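PDB 4ZTK: cell division protein FtsI/penicillin binding protein 2 from Legionella pneumophila subsp. pneumophila ATCC 43290, which probably acts as a D,D-transpeptidase, cross-linking septal peptidoglycan during cell division. Local coordinates for residues G67-W71 / K72-F76; A212-E216 / T217-S221; L226-A229 / V230-G233. All coordinates share one frame; numbering follows the deposited sequence.

Overall arrangement
All three contacts are local and fall within the penicillin-binding transpeptidase domain, which pairs a five-stranded antiparallel sheet with surrounding helices. They follow one another along the chain. Contact 1 lies in the loop between strand 56-63 and helix 83-92, ahead of the probable SxxK motif at that helix's start. Contacts 2 and 3 mark the beginning and end of helix 216-231; their centres are about 18 Å apart and their nearest atoms about 5 Å apart. Contact 1 lies across the chain's centre from both, about 33 Å from contact 2 and about 30 Å from contact 3 between centres. At contact 3 the helix brings Leu226 against Lys248 of the probable KTG-type motif.

Contact 1 (G67-W71 / K72-F76); sequences GLESW and KSRIF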
loop_
_atom_site.group_PDB
_atom_site.type_symbol
_atom_site.label_atom_id
_atom_site.label_comp_id
_atom_site.label_asym_id
_atom_site.label_seq_id
_atom_site.Cartn_x
_atom_site.Cartn_y
_atom_site.Cartn_z
ATOM N N GLY A 67 11.730 -20.960 9.162
ATOM C CA GLY A 67 12.695 -20.520 8.172
ATOM C C GLY A 67 12.392 -19.242 7.415
ATOM O O GLY A 67 13.256 -18.728 6.705
ATOM N N LEU A 68 11.175 -18.726 7.550
ATOM C CA LEU A 68 10.813 -17.493 6.861
ATOM C C LEU A 68 11.620 -16.306 7.371
ATOM O O LEU A 68 11.855 -16.171 8.573
ATOM C CB LEU A 68 9.319 -17.190 7.010
ATOM C CG LEU A 68 8.336 -17.956 6.127
ATOM C CD1 LEU A 68 7.651 -19.051 6.927
ATOM C CD2 LEU A 68 7.317 -17.000 5.517
ATOM N N GLU A 69 12.051 -15.452 6.449
ATOM C CA GLU A 69 12.637 -14.179 6.833
ATOM C C GLU A 69 11.535 -13.306 7.403
ATOM O O GLU A 69 10.417 -13.290 6.889
ATOM C CB GLU A 69 13.279 -13.485 5.635
ATOM C CG GLU A 69 13.798 -12.091 5.953
ATOM C CD GLU A 69 14.349 -11.378 4.738
ATOM O OE1 GLU A 69 14.935 -10.285 4.903
ATOM O OE2 GLU A 69 14.197 -11.909 3.617
ATOM N N SER A 70 11.842 -12.589 8.477
ATOM C CA SER A 70 10.874 -11.692 9.078
ATOM C C SER A 70 10.475 -10.580 8.113
ATOM O O SER A 70 11.294 -10.102 7.329
ATOM C CB SER A 70 11.440 -11.079 10.357
ATOM O OG SER A 70 10.602 -10.032 10.811
ATOM N N TRP A 71 9.214 -10.163 8.184
ATOM C CA TRP A 71 8.746 -9.017 7.416
ATOM C C TRP A 71 9.365 -7.711 7.909
ATOM O O TRP A 71 9.148 -6.659 7.315
ATOM C CB TRP A 71 7.221 -8.915 7.465
ATOM C CG TRP A 71 6.535 -9.943 6.638
ATOM C CD1 TRP A 71 5.970 -11.106 7.072
ATOM C CD2 TRP A 71 6.344 -9.907 5.219
ATOM N NE1 TRP A 71 5.434 -11.796 6.010
ATOM C CE2 TRP A 71 5.650 -11.080 4.863
ATOM C CE3 TRP A 71 6.692 -8.995 4.216
ATOM C CZ2 TRP A 71 5.298 -11.365 3.545
ATOM C CZ3 TRP A 71 6.342 -9.279 2.908
ATOM C CH2 TRP A 71 5.651 -10.455 2.585
ATOM N N LYS A 72 10.121 -7.775 9.002
ATOM C CA LYS A 72 10.844 -6.607 9.483
ATOM C C LYS A 72 11.912 -6.204 8.473
ATOM O O LYS A 72 12.274 -5.031 8.380
ATOM C CB LYS A 72 11.499 -6.880 10.841
ATOM C CG LYS A 72 10.532 -7.076 12.006
ATOM C CD LYS A 72 11.217 -6.744 13.331
ATOM C CE LYS A 72 10.370 -7.130 14.537
ATOM N NZ LYS A 72 10.503 -8.575 14.876
ATOM N N SER A 73 12.410 -7.175 7.713
ATOM C CA SER A 73 13.476 -6.907 6.748
ATOM C C SER A 73 13.171 -7.359 5.313
ATOM O O SER A 73 13.871 -6.966 4.377
ATOM C CB SER A 73 14.788 -7.534 7.224
ATOM O OG SER A 73 14.638 -8.924 7.457
ATOM N N ARG A 74 12.130 -8.168 5.141
ATOM C CA ARG A 74 11.828 -8.784 3.844
ATOM C C ARG A 74 11.573 -7.781 2.710
ATOM O O ARG A 74 10.838 -6.809 2.874
ATOM C CB ARG A 74 10.646 -9.751 3.980
ATOM C CG ARG A 74 10.254 -10.473 2.705
ATOM C CD ARG A 74 9.365 -11.663 3.037
ATOM N NE ARG A 74 8.772 -12.271 1.850
ATOM C CZ ARG A 74 7.983 -13.340 1.877
ATOM N NH1 ARG A 74 7.693 -13.923 3.033
ATOM N NH2 ARG A 74 7.485 -13.829 0.749
ATOM N N ILE A 75 12.187 -8.035 1.560
ATOM C CA ILE A 75 12.060 -7.162 0.399
ATOM C C ILE A 75 11.048 -7.727 -0.586
ATOM O O ILE A 75 11.117 -8.895 -0.960
ATOM C CB ILE A 75 13.409 -6.991 -0.331
ATOM C CG1 ILE A 75 14.444 -6.343 0.593
ATOM C CG2 ILE A 75 13.230 -6.170 -1.610
ATOM C CD1 ILE A 75 15.801 -6.130 -0.061
ATOM N N PHE A 76 10.109 -6.891 -1.011
ATOM C CA PHE A 76 9.075 -7.340 -1.929
ATOM C C PHE A 76 8.686 -6.243 -2.910
ATOM O O PHE A 76 9.165 -5.113 -2.821
ATOM C CB PHE A 76 7.849 -7.856 -1.157
ATOM C CG PHE A 76 7.172 -6.811 -0.305
ATOM C CD1 PHE A 76 7.701 -6.442 0.922
ATOM C CD2 PHE A 76 5.996 -6.210 -0.725
ATOM C CE1 PHE A 76 7.080 -5.486 1.705
ATOM C CE2 PHE A 76 5.370 -5.251 0.057
ATOM C CZ PHE A 76 5.914 -4.891 1.272
HETATM O O HOH W 1 14.468 -9.875 1.350
HETATM O O HOH W 2 9.429 -5.903 4.890
#
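The guanidinium of Arg74 lies flat on one face of the Trp71 indole, their planes only 8° apart and their centres separated by 4.2 Å. Contact at the indole edge comes instead from Phe76, in a T-shaped pair with the Trp71 edge toward the phenylalanine face: ring planes stand at 80°, and Trp71 CZ3 approaches Phe76 CD1 to 3.7 Å. Leu68 reaches the guanidinium edge near its plane, with CD2 4.0 Å from Arg74 NH1. This cluster belongs to the loop between strand 56-63 and helix 83-92 of the penicillin-binding transpeptidase fold, where Trp71 also packs on Phe59, Val45 and Val279 of three sheet strands.

Two parts of the arginine share the stack. Its CD sits 3.8 Å from the centroid of the Trp71 six-membered ring, a CH-pi contact over the face, while CZ forms an off-centre cation-pi interaction. Arg74 CG is anti to the backbone N (chi1 -179°) and the chain runs extended, which lays it alongside the indole, both pointing the same way. Beyond the stack, Arg74 NH2 forms a salt bridge with Glu281, and Trp71 NE1 is hydrogen-bonded to Ser43.

The backbone bends in a beta turn, evidenced by Ser73 N bonding to Ser70 O at 3.2 Å; Arg74 N adds a weak bond to the same oxygen. An ST turn overlaps it: Lys72 N donates to Ser70 OG at 2.9 Å, and that hydroxyl is also hydrogen-bonded to Glu61. The extended Glu69 side chain reaches forward to Ser73. A water joins its OE2 to Ile75 N, while Ser73 OG donates to the anti lone pair of Glu69 OE1 at 2.9 Å.

Contact 2 (A212-E216 / T217-S221); sequences AIISE and TSTNS
Thr219 supplies two donors to one acceptor: its backbone N bonds to Ser215 O at 2.9 Å and its hydroxyl OG1 donates to the same oxygen at 2.8 Å. The two arrive from opposite faces of the carbonyl plane, tilted by 26° and 34° respectively, so one carbonyl oxygen is gripped by two bonds. The hydroxyl can bend back to this oxygen because OG1 stands anti to its own carbonyl carbon, beside the backbone N (chi1 -60°). The Thr219 hydroxyl also has a weak hydrogen bond to Lys202 O, and CG1 of Ile214 lies 3.4 Å from Thr219 OG1, crossing the threonine obliquely.

Ser215 holds the N-cap position of helix 216-231, and the bonds starting here are the first i to i+4 links of that helix. The next is Asn220 N to Glu216 O, 2.8 Å long. Two residues on from Ser215, Thr217 O likewise takes both N and OG of Ser221; the hydroxyl bond is the longer, at 3.2 Å, and comes from above the carbonyl plane.

On the side facing helix 83-92, Asn92 OD1 is hydrogen-bonded to both Ser215 N and Ser218 OG, tying the cap and the first turn to that neighbour. The two serines approach each other closely as well, with Ser215 OG 2.9 Å from Ser218 OG, while Ile214 CB rests against Ser218 CB at 3.9 Å.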
loop_
_atom_site.group_PDB
_atom_site.type_symbol
_atom_site.label_atom_id
_atom_site.label_comp_id
_atom_site.label_asym_id
_atom_site.label_seq_id
_atom_site.Cartn_x
_atom_site.Cartn_y
_atom_site.Cartn_z
ATOM N N ALA A 212 6.536 19.870 1.077
ATOM C CA ALA A 212 5.465 19.409 0.206
ATOM C C ALA A 212 6.040 18.620 -0.963
ATOM O O ALA A 212 6.769 19.167 -1.787
ATOM C CB ALA A 212 4.646 20.589 -0.301
ATOM N N ILE A 213 5.720 17.331 -1.022
ATOM C CA ILE A 213 6.142 16.487 -2.134
ATOM C C ILE A 213 5.230 16.715 -3.335
ATOM O O ILE A 213 5.690 16.766 -4.474
ATOM C CB ILE A 213 6.142 14.996 -1.743
ATOM C CG1 ILE A 213 7.083 14.767 -0.562
ATOM C CG2 ILE A 213 6.560 14.130 -2.920
ATOM C CD1 ILE A 213 8.483 15.316 -0.791
ATOM N N ILE A 214 3.935 16.856 -3.073
ATOM C CA ILE A 214 2.988 17.234 -4.114
ATOM C C ILE A 214 2.121 18.400 -3.649
ATOM O O ILE A 214 2.007 18.657 -2.450
ATOM C CB ILE A 214 2.096 16.051 -4.547
ATOM C CG1 ILE A 214 1.385 15.438 -3.340
ATOM C CG2 ILE A 214 2.923 15.003 -5.274
ATOM C CD1 ILE A 214 0.343 14.364 -3.715
ATOM N N SER A 215 1.517 19.105 -4.600
ATOM C CA SER A 215 0.695 20.276 -4.292
ATOM C C SER A 215 -0.542 19.912 -3.481
ATOM O O SER A 215 -0.893 18.737 -3.355
ATOM C CB SER A 215 0.253 20.965 -5.581
ATOM O OG SER A 215 -0.690 20.160 -6.273
ATOM N N GLU A 216 -1.207 20.929 -2.939
ATOM C CA GLU A 216 -2.440 20.719 -2.188
ATOM C C GLU A 216 -3.527 20.170 -3.101
ATOM O O GLU A 216 -4.268 19.264 -2.720
ATOM C CB GLU A 216 -2.911 22.020 -1.544
ATOM C CG GLU A 216 -1.977 22.557 -0.476
ATOM C CD GLU A 216 -2.527 23.795 0.203
ATOM O OE1 GLU A 216 -3.599 24.280 -0.218
ATOM O OE2 GLU A 216 -1.887 24.284 1.159
ATOM N N THR A 217 -3.608 20.725 -4.309
ATOM C CA THR A 217 -4.571 20.274 -5.304
ATOM C C THR A 217 -4.359 18.799 -5.609
ATOM O O THR A 217 -5.303 18.009 -5.597
ATOM C CB THR A 217 -4.442 21.071 -6.612
ATOM O OG1 THR A 217 -4.647 22.464 -6.346
ATOM C CG2 THR A 217 -5.467 20.596 -7.632
ATOM N N SER A 218 -3.107 18.440 -5.872
ATOM C CA SER A 218 -2.737 17.064 -6.167
ATOM C C SER A 218 -3.117 16.152 -5.017
ATOM O O SER A 218 -3.655 15.066 -5.224
ATOM C CB SER A 218 -1.231 16.959 -6.425
ATOM O OG SER A 218 -0.878 17.617 -7.626
ATOM N N THR A 219 -2.838 16.606 -3.801
ATOM C CA THR A 219 -3.139 15.828 -2.608
ATOM C C THR A 219 -4.643 15.606 -2.464
ATOM O O THR A 219 -5.090 14.492 -2.185
ATOM C CB THR A 219 -2.602 16.512 -1.336
ATOM O OG1 THR A 219 -1.180 16.664 -1.435
ATOM C CG2 THR A 219 -2.932 15.672 -0.112
ATOM N N ASN A 220 -5.421 16.667 -2.654
ATOM C CA ASN A 220 -6.874 16.546 -2.591
ATOM C C ASN A 220 -7.423 15.554 -3.611
ATOM O O ASN A 220 -8.262 14.719 -3.278
ATOM C CB ASN A 220 -7.542 17.909 -2.759
ATOM C CG ASN A 220 -7.394 18.781 -1.533
ATOM O OD1 ASN A 220 -7.128 18.286 -0.439
ATOM N ND2 ASN A 220 -7.572 20.085 -1.706
ATOM N N SER A 221 -6.939 15.638 -4.847
ATOM C CA SER A 221 -7.354 14.703 -5.892
ATOM C C SER A 221 -7.000 13.269 -5.533
ATOM O O SER A 221 -7.827 12.371 -5.659
ATOM C CB SER A 221 -6.712 15.062 -7.232
ATOM O OG SER A 221 -7.072 16.370 -7.626
#

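Contact 3 (L226-A229 / V230-G233); sequences LENA and VTNG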
loop_
_atom_site.group_PDB
_atom_site.type_symbol
_atom_site.label_atom_id
_atom_site.label_comp_id
_atom_site.label_asym_id
_atom_site.label_seq_id
_atom_site.Cartn_x
_atom_site.Cartn_y
_atom_site.Cartn_z
ATOM N N LEU A 226 -8.395 7.782 -3.670
ATOM C CA LEU A 226 -8.221 6.677 -2.732
ATOM C C LEU A 226 -9.491 6.370 -1.930
ATOM O O LEU A 226 -9.741 5.219 -1.584
ATOM C CB LEU A 226 -7.056 6.956 -1.794
ATOM C CG LEU A 226 -5.686 6.794 -2.441
ATOM C CD1 LEU A 226 -4.589 7.173 -1.459
ATOM C CD2 LEU A 226 -5.512 5.362 -2.922
ATOM N N GLU A 227 -10.278 7.397 -1.622
ATOM C CA GLU A 227 -11.576 7.194 -0.975
ATOM C C GLU A 227 -12.531 6.489 -1.927
ATOM O O GLU A 227 -13.286 5.597 -1.531
ATOM C CB GLU A 227 -12.197 8.528 -0.558
ATOM C CG GLU A 227 -11.604 9.146 0.681
ATOM C CD GLU A 227 -12.420 10.329 1.182
ATOM O OE1 GLU A 227 -11.840 11.421 1.362
ATOM O OE2 GLU A 227 -13.640 10.164 1.400
ATOM N N ASN A 228 -12.496 6.911 -3.186
ATOM C CA ASN A 228 -13.341 6.332 -4.214
ATOM C C ASN A 228 -12.941 4.901 -4.541
ATOM O O ASN A 228 -13.789 4.070 -4.867
ATOM C CB ASN A 228 -13.297 7.189 -5.476
ATOM C CG ASN A 228 -14.281 6.726 -6.521
ATOM O OD1 ASN A 228 -15.490 6.745 -6.297
ATOM N ND2 ASN A 228 -13.770 6.310 -7.674
ATOM N N ALA A 229 -11.644 4.616 -4.450
ATOM C CA ALA A 229 -11.145 3.254 -4.647
ATOM C C ALA A 229 -11.706 2.294 -3.595
ATOM O O ALA A 229 -11.801 1.090 -3.829
ATOM C CB ALA A 229 -9.626 3.236 -4.616
ATOM N N VAL A 230 -12.067 2.830 -2.433
ATOM C CA VAL A 230 -12.625 2.014 -1.362
ATOM C C VAL A 230 -14.151 1.920 -1.457
ATOM O O VAL A 230 -14.706 0.831 -1.443
ATOM C CB VAL A 230 -12.212 2.528 0.033
ATOM C CG1 VAL A 230 -13.020 1.816 1.126
ATOM C CG2 VAL A 230 -10.708 2.321 0.258
ATOM N N THR A 231 -14.829 3.055 -1.568
ATOM C CA THR A 231 -16.287 3.032 -1.601
ATOM C C THR A 231 -16.823 2.444 -2.907
ATOM O O THR A 231 -17.880 1.817 -2.923
ATOM C CB THR A 231 -16.892 4.434 -1.388
ATOM O OG1 THR A 231 -16.735 5.218 -2.575
ATOM C CG2 THR A 231 -16.213 5.135 -0.232
ATOM N N ASN A 232 -16.090 2.635 -4.000
ATOM C CA ASN A 232 -16.577 2.216 -5.312
ATOM C C ASN A 232 -15.562 1.461 -6.165
ATOM O O ASN A 232 -15.602 1.535 -7.389
ATOM C CB ASN A 232 -17.093 3.431 -6.089
ATOM C CG ASN A 232 -18.187 4.178 -5.343
ATOM O OD1 ASN A 232 -17.999 5.317 -4.912
ATOM N ND2 ASN A 232 -19.338 3.537 -5.186
ATOM N N GLY A 233 -14.656 0.732 -5.525
ATOM C CA GLY A 233 -13.632 0.012 -6.257
ATOM C C GLY A 233 -13.234 -1.291 -5.598
ATOM O O GLY A 233 -14.008 -1.875 -4.846
#
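Backbone hydrogen bonds dominate between Val230-Gly233 and the preceding turn. Thr231 N meets Glu227 O at 3.0 Å with an N-H...O angle of 173°, in the carbonyl plane, a nearly straight i to i+4 bond. Glu227 O also accepts from Val230 N, at 3.2 Å but from well above the plane. Val230 N is itself shared, since it has a weak second bond to Leu226 O. Last in the series, Asn232 N donates to Asn228 O at 2.8 Å.

Carbon-to-oxygen contacts fill in beside these bonds. Thr231 CG2 stands anti to the carbonyl carbon and beside the backbone N, an orientation that turns the methyl back over Glu227 O at 3.2 Å. Val230 CG2, likewise beside its own N, comes 3.6 Å from Leu226 O. Past the helix, Gly233 CA approaches Ala229 O to 3.2 Å.

Among the side chains, Asn228 and Asn232 cross at about a right angle, their amide planes 47° apart. Facing the sheet, Val230 packs on Phe263, and Leu226 touches Lys248, part of a probable KTG-type motif on strand 246-253.

Asn232 is the first residue to leave helical angles, with phi at -134°, and the last i to i+4 bond ends on its N: the arrangement is the C-terminal end of helix 216-231, lying against the central sheet of the transpeptidase fold.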